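Local coordinates for RNA-binding protein, putative (Trypanosoma brucei, PDB 6E4O) that binds and remodels RNA through multiple surfaces of its RNA recognition motif, the domain present here, and probably acts on mRNA, at residues K21-Q26 with Q59-E64. Numbering follows the deposited sequence.
Sequences KDHLRQ and QASELE
CB of Leu63 sits over one face of the His23 imidazole, almost on the ring normal, 4.2 Å from the centroid, in a CH-pi contact. At the ring edge NE2 of His23 donates to OG of Ser61 over 2.9 Å; the bond is nearly straight (162°) and lies in the ring plane. Histidine suits this place because one flat side chain offers an aromatic face for the leucine and an N-H at the edge for the hydroxyl. Its CG stands anti to the backbone N (chi1 -176°), sending the ring toward residues 59-64. Leu63 runs past it in the reverse sense; leucine suits because its aliphatic chain supplies a C-H to the ring while its branched end packs on the base of the histidine, CD2 lying 3.7 Å from CB of His23. Serine fits because its short hydroxyl can serve two partners: OG also hydrogen-bonds to the carbonyl of Leu58, which would fix its orientation. Gln26 turns its side-chain amide back, and NE2 donates to O of His23 at 3.0 Å. In this RRM fold the contact joins helix 17-24 to the short outermost strand 62-63; His23 and Leu63 also touch Leu68 of the adjacent strand 66-70, and Leu63 packs against Thr19 and Leu20 of the helix.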
ATOM      1  N   LYS A  21       2.524   1.595  -5.740  1.00 10.34           N
ATOM      2  CA  LYS A  21       3.400   2.623  -5.203  1.00 13.43           C
ATOM      3  C   LYS A  21       2.825   4.012  -5.474  1.00 13.81           C
ATOM      4  O   LYS A  21       2.771   4.851  -4.576  1.00 12.24           O
ATOM      5  CB  LYS A  21       4.809   2.513  -5.786  1.00 14.45           C
ATOM      6  CG  LYS A  21       5.747   3.612  -5.303  1.00 14.64           C
ATOM      7  CD  LYS A  21       7.134   3.450  -5.901  1.00 27.77           C
ATOM      8  CE  LYS A  21       8.065   4.583  -5.491  1.00 38.62           C
ATOM      9  NZ  LYS A  21       9.453   4.345  -5.982  1.00 44.11           N
ATOM     10  N   ASP A  22       2.391   4.257  -6.706  1.00 11.89           N
ATOM     11  CA  ASP A  22       1.834   5.564  -7.040  1.00 10.54           C
ATOM     12  C   ASP A  22       0.586   5.875  -6.223  1.00 12.31           C
ATOM     13  O   ASP A  22       0.379   7.018  -5.806  1.00 15.34           O
ATOM     14  CB  ASP A  22       1.532   5.691  -8.538  1.00 15.24           C
ATOM     15  CG  ASP A  22       2.769   5.995  -9.358  1.00 24.32           C
ATOM     16  OD1 ASP A  22       3.766   6.488  -8.788  1.00 24.67           O
ATOM     17  OD2 ASP A  22       2.742   5.744 -10.580  1.00 29.72           O
ATOM     18  N   HIS A  23      -0.253   4.866  -6.012  1.00 11.88           N
ATOM     19  CA  HIS A  23      -1.448   5.031  -5.197  1.00  9.40           C
ATOM     20  C   HIS A  23      -1.072   5.465  -3.772  1.00 13.10           C
ATOM     21  O   HIS A  23      -1.670   6.379  -3.196  1.00 12.66           O
ATOM     22  CB  HIS A  23      -2.252   3.728  -5.175  1.00 12.15           C
ATOM     23  CG  HIS A  23      -3.552   3.829  -4.438  1.00 12.28           C
ATOM     24  ND1 HIS A  23      -4.612   4.576  -4.897  1.00 16.28           N
ATOM     25  CD2 HIS A  23      -3.958   3.258  -3.279  1.00 10.84           C
ATOM     26  CE1 HIS A  23      -5.621   4.471  -4.043  1.00 15.61           C
ATOM     27  NE2 HIS A  23      -5.249   3.677  -3.057  1.00 13.13           N
ATOM     28  N   LEU A  24      -0.061   4.814  -3.213  1.00 10.46           N
ATOM     29  CA  LEU A  24       0.318   5.035  -1.822  1.00 10.23           C
ATOM     30  C   LEU A  24       1.176   6.281  -1.629  1.00 12.19           C
ATOM     31  O   LEU A  24       1.393   6.730  -0.501  1.00 13.71           O
ATOM     32  CB  LEU A  24       1.029   3.792  -1.275  1.00 10.94           C
ATOM     33  CG  LEU A  24       0.111   2.579  -1.146  1.00 14.73           C
ATOM     34  CD1 LEU A  24       0.929   1.340  -0.791  1.00 15.93           C
ATOM     35  CD2 LEU A  24      -0.970   2.825  -0.110  1.00 15.69           C
ATOM     36  N   ARG A  25       1.670   6.849  -2.726  1.00 11.80           N
ATOM     37  CA  ARG A  25       2.421   8.099  -2.631  1.00 14.15           C
ATOM     38  C   ARG A  25       1.517   9.222  -2.138  1.00 13.04           C
ATOM     39  O   ARG A  25       1.989  10.292  -1.770  1.00 14.85           O
ATOM     40  CB  ARG A  25       3.058   8.484  -3.970  1.00 18.57           C
ATOM     41  CG  ARG A  25       4.337   7.725  -4.298  1.00 21.18           C
ATOM     42  CD  ARG A  25       5.209   8.533  -5.251  1.00 28.74           C
ATOM     43  NE  ARG A  25       4.666   8.560  -6.601  1.00 36.78           N
ATOM     44  CZ  ARG A  25       4.754   9.594  -7.431  1.00 34.06           C
ATOM     45  NH1 ARG A  25       5.357  10.720  -7.057  1.00 29.89           N
ATOM     46  NH2 ARG A  25       4.224   9.501  -8.641  1.00 36.81           N
ATOM     47  N   GLN A  26       0.208   8.979  -2.139  1.00 12.38           N
ATOM     48  CA  GLN A  26      -0.728   9.921  -1.541  1.00 14.74           C
ATOM     49  C   GLN A  26      -0.441  10.100  -0.054  1.00 12.81           C
ATOM     50  O   GLN A  26      -0.786  11.125   0.532  1.00 12.04           O
ATOM     51  CB  GLN A  26      -2.162   9.419  -1.681  1.00 12.55           C
ATOM     52  CG  GLN A  26      -2.725   9.454  -3.097  1.00 14.28           C
ATOM     53  CD  GLN A  26      -4.159   8.980  -3.118  1.00 18.76           C
ATOM     54  OE1 GLN A  26      -5.076   9.750  -2.853  1.00 17.93           O
ATOM     55  NE2 GLN A  26      -4.356   7.697  -3.402  1.00 17.37           N
ATOM     56  N   GLN A  59      -7.376   3.694   3.867  1.00  9.89           N
ATOM     57  CA  GLN A  59      -8.061   2.443   4.149  1.00  9.50           C
ATOM     58  C   GLN A  59      -9.273   2.301   3.240  1.00 10.16           C
ATOM     59  O   GLN A  59     -10.028   3.257   3.051  1.00 11.24           O
ATOM     60  CB  GLN A  59      -8.502   2.401   5.610  1.00  9.98           C
ATOM     61  CG  GLN A  59      -9.142   1.084   6.042  1.00  9.53           C
ATOM     62  CD  GLN A  59      -8.174  -0.074   5.930  1.00 11.93           C
ATOM     63  OE1 GLN A  59      -7.901  -0.566   4.830  1.00 12.29           O
ATOM     64  NE2 GLN A  59      -7.625  -0.494   7.059  1.00 16.72           N
ATOM     65  N   ALA A  60      -9.446   1.111   2.677  1.00  9.78           N
ATOM     66  CA  ALA A  60     -10.595   0.811   1.832  1.00 11.14           C
ATOM     67  C   ALA A  60     -10.723   1.750   0.630  1.00 15.04           C
ATOM     68  O   ALA A  60     -11.824   1.982   0.126  1.00 12.81           O
ATOM     69  CB  ALA A  60     -11.874   0.814   2.659  1.00 11.91           C
ATOM     70  N   SER A  61      -9.599   2.284   0.162  1.00 12.29           N
ATOM     71  CA  SER A  61      -9.605   3.068  -1.063  1.00 13.50           C
ATOM     72  C   SER A  61      -9.554   2.154  -2.285  1.00 11.30           C
ATOM     73  O   SER A  61      -9.001   1.066  -2.242  1.00 11.10           O
ATOM     74  CB  SER A  61      -8.451   4.076  -1.092  1.00 17.19           C
ATOM     75  OG  SER A  61      -7.198   3.427  -0.965  1.00 14.75           O
ATOM     76  N   GLU A  62     -10.157   2.593  -3.376  1.00  9.50           N
ATOM     77  CA  GLU A  62     -10.182   1.784  -4.585  1.00 11.47           C
ATOM     78  C   GLU A  62      -8.970   2.052  -5.467  1.00 13.74           C
ATOM     79  O   GLU A  62      -8.598   3.206  -5.704  1.00 14.93           O
ATOM     80  CB  GLU A  62     -11.469   2.041  -5.372  1.00 12.83           C
ATOM     81  CG  GLU A  62     -11.832   0.900  -6.300  1.00 20.31           C
ATOM     82  CD  GLU A  62     -13.138   1.136  -7.024  1.00 17.42           C
ATOM     83  OE1 GLU A  62     -14.184   0.669  -6.530  1.00 20.83           O
ATOM     84  OE2 GLU A  62     -13.104   1.776  -8.091  1.00 23.28           O
ATOM     85  N   LEU A  63      -8.348   0.977  -5.938  1.00 11.46           N
ATOM     86  CA  LEU A  63      -7.252   1.073  -6.894  1.00 13.48           C
ATOM     87  C   LEU A  63      -7.515   0.119  -8.048  1.00 15.25           C
ATOM     88  O   LEU A  63      -7.682  -1.091  -7.851  1.00 13.40           O
ATOM     89  CB  LEU A  63      -5.910   0.744  -6.225  1.00 14.75           C
ATOM     90  CG  LEU A  63      -4.677   0.708  -7.146  1.00 14.05           C
ATOM     91  CD1 LEU A  63      -4.493   2.005  -7.906  1.00 12.11           C
ATOM     92  CD2 LEU A  63      -3.423   0.378  -6.341  1.00 13.03           C
ATOM     93  N   GLU A  64      -7.577   0.666  -9.257  1.00 12.27           N
ATOM     94  CA  GLU A  64      -7.877  -0.145 -10.429  1.00 13.49           C
ATOM     95  C   GLU A  64      -9.097  -1.026 -10.188  1.00 16.82           C
ATOM     96  O   GLU A  64      -9.104  -2.220 -10.530  1.00 15.53           O
ATOM     97  CB  GLU A  64      -6.666  -0.990 -10.826  1.00 16.22           C
ATOM     98  CG  GLU A  64      -5.440  -0.148 -11.148  1.00 17.20           C
ATOM     99  CD  GLU A  64      -4.411  -0.888 -11.993  1.00 26.05           C
ATOM    100  OE1 GLU A  64      -3.962  -1.983 -11.586  1.00 24.10           O
ATOM    101  OE2 GLU A  64      -4.044  -0.369 -13.066  1.00 29.23           O
TER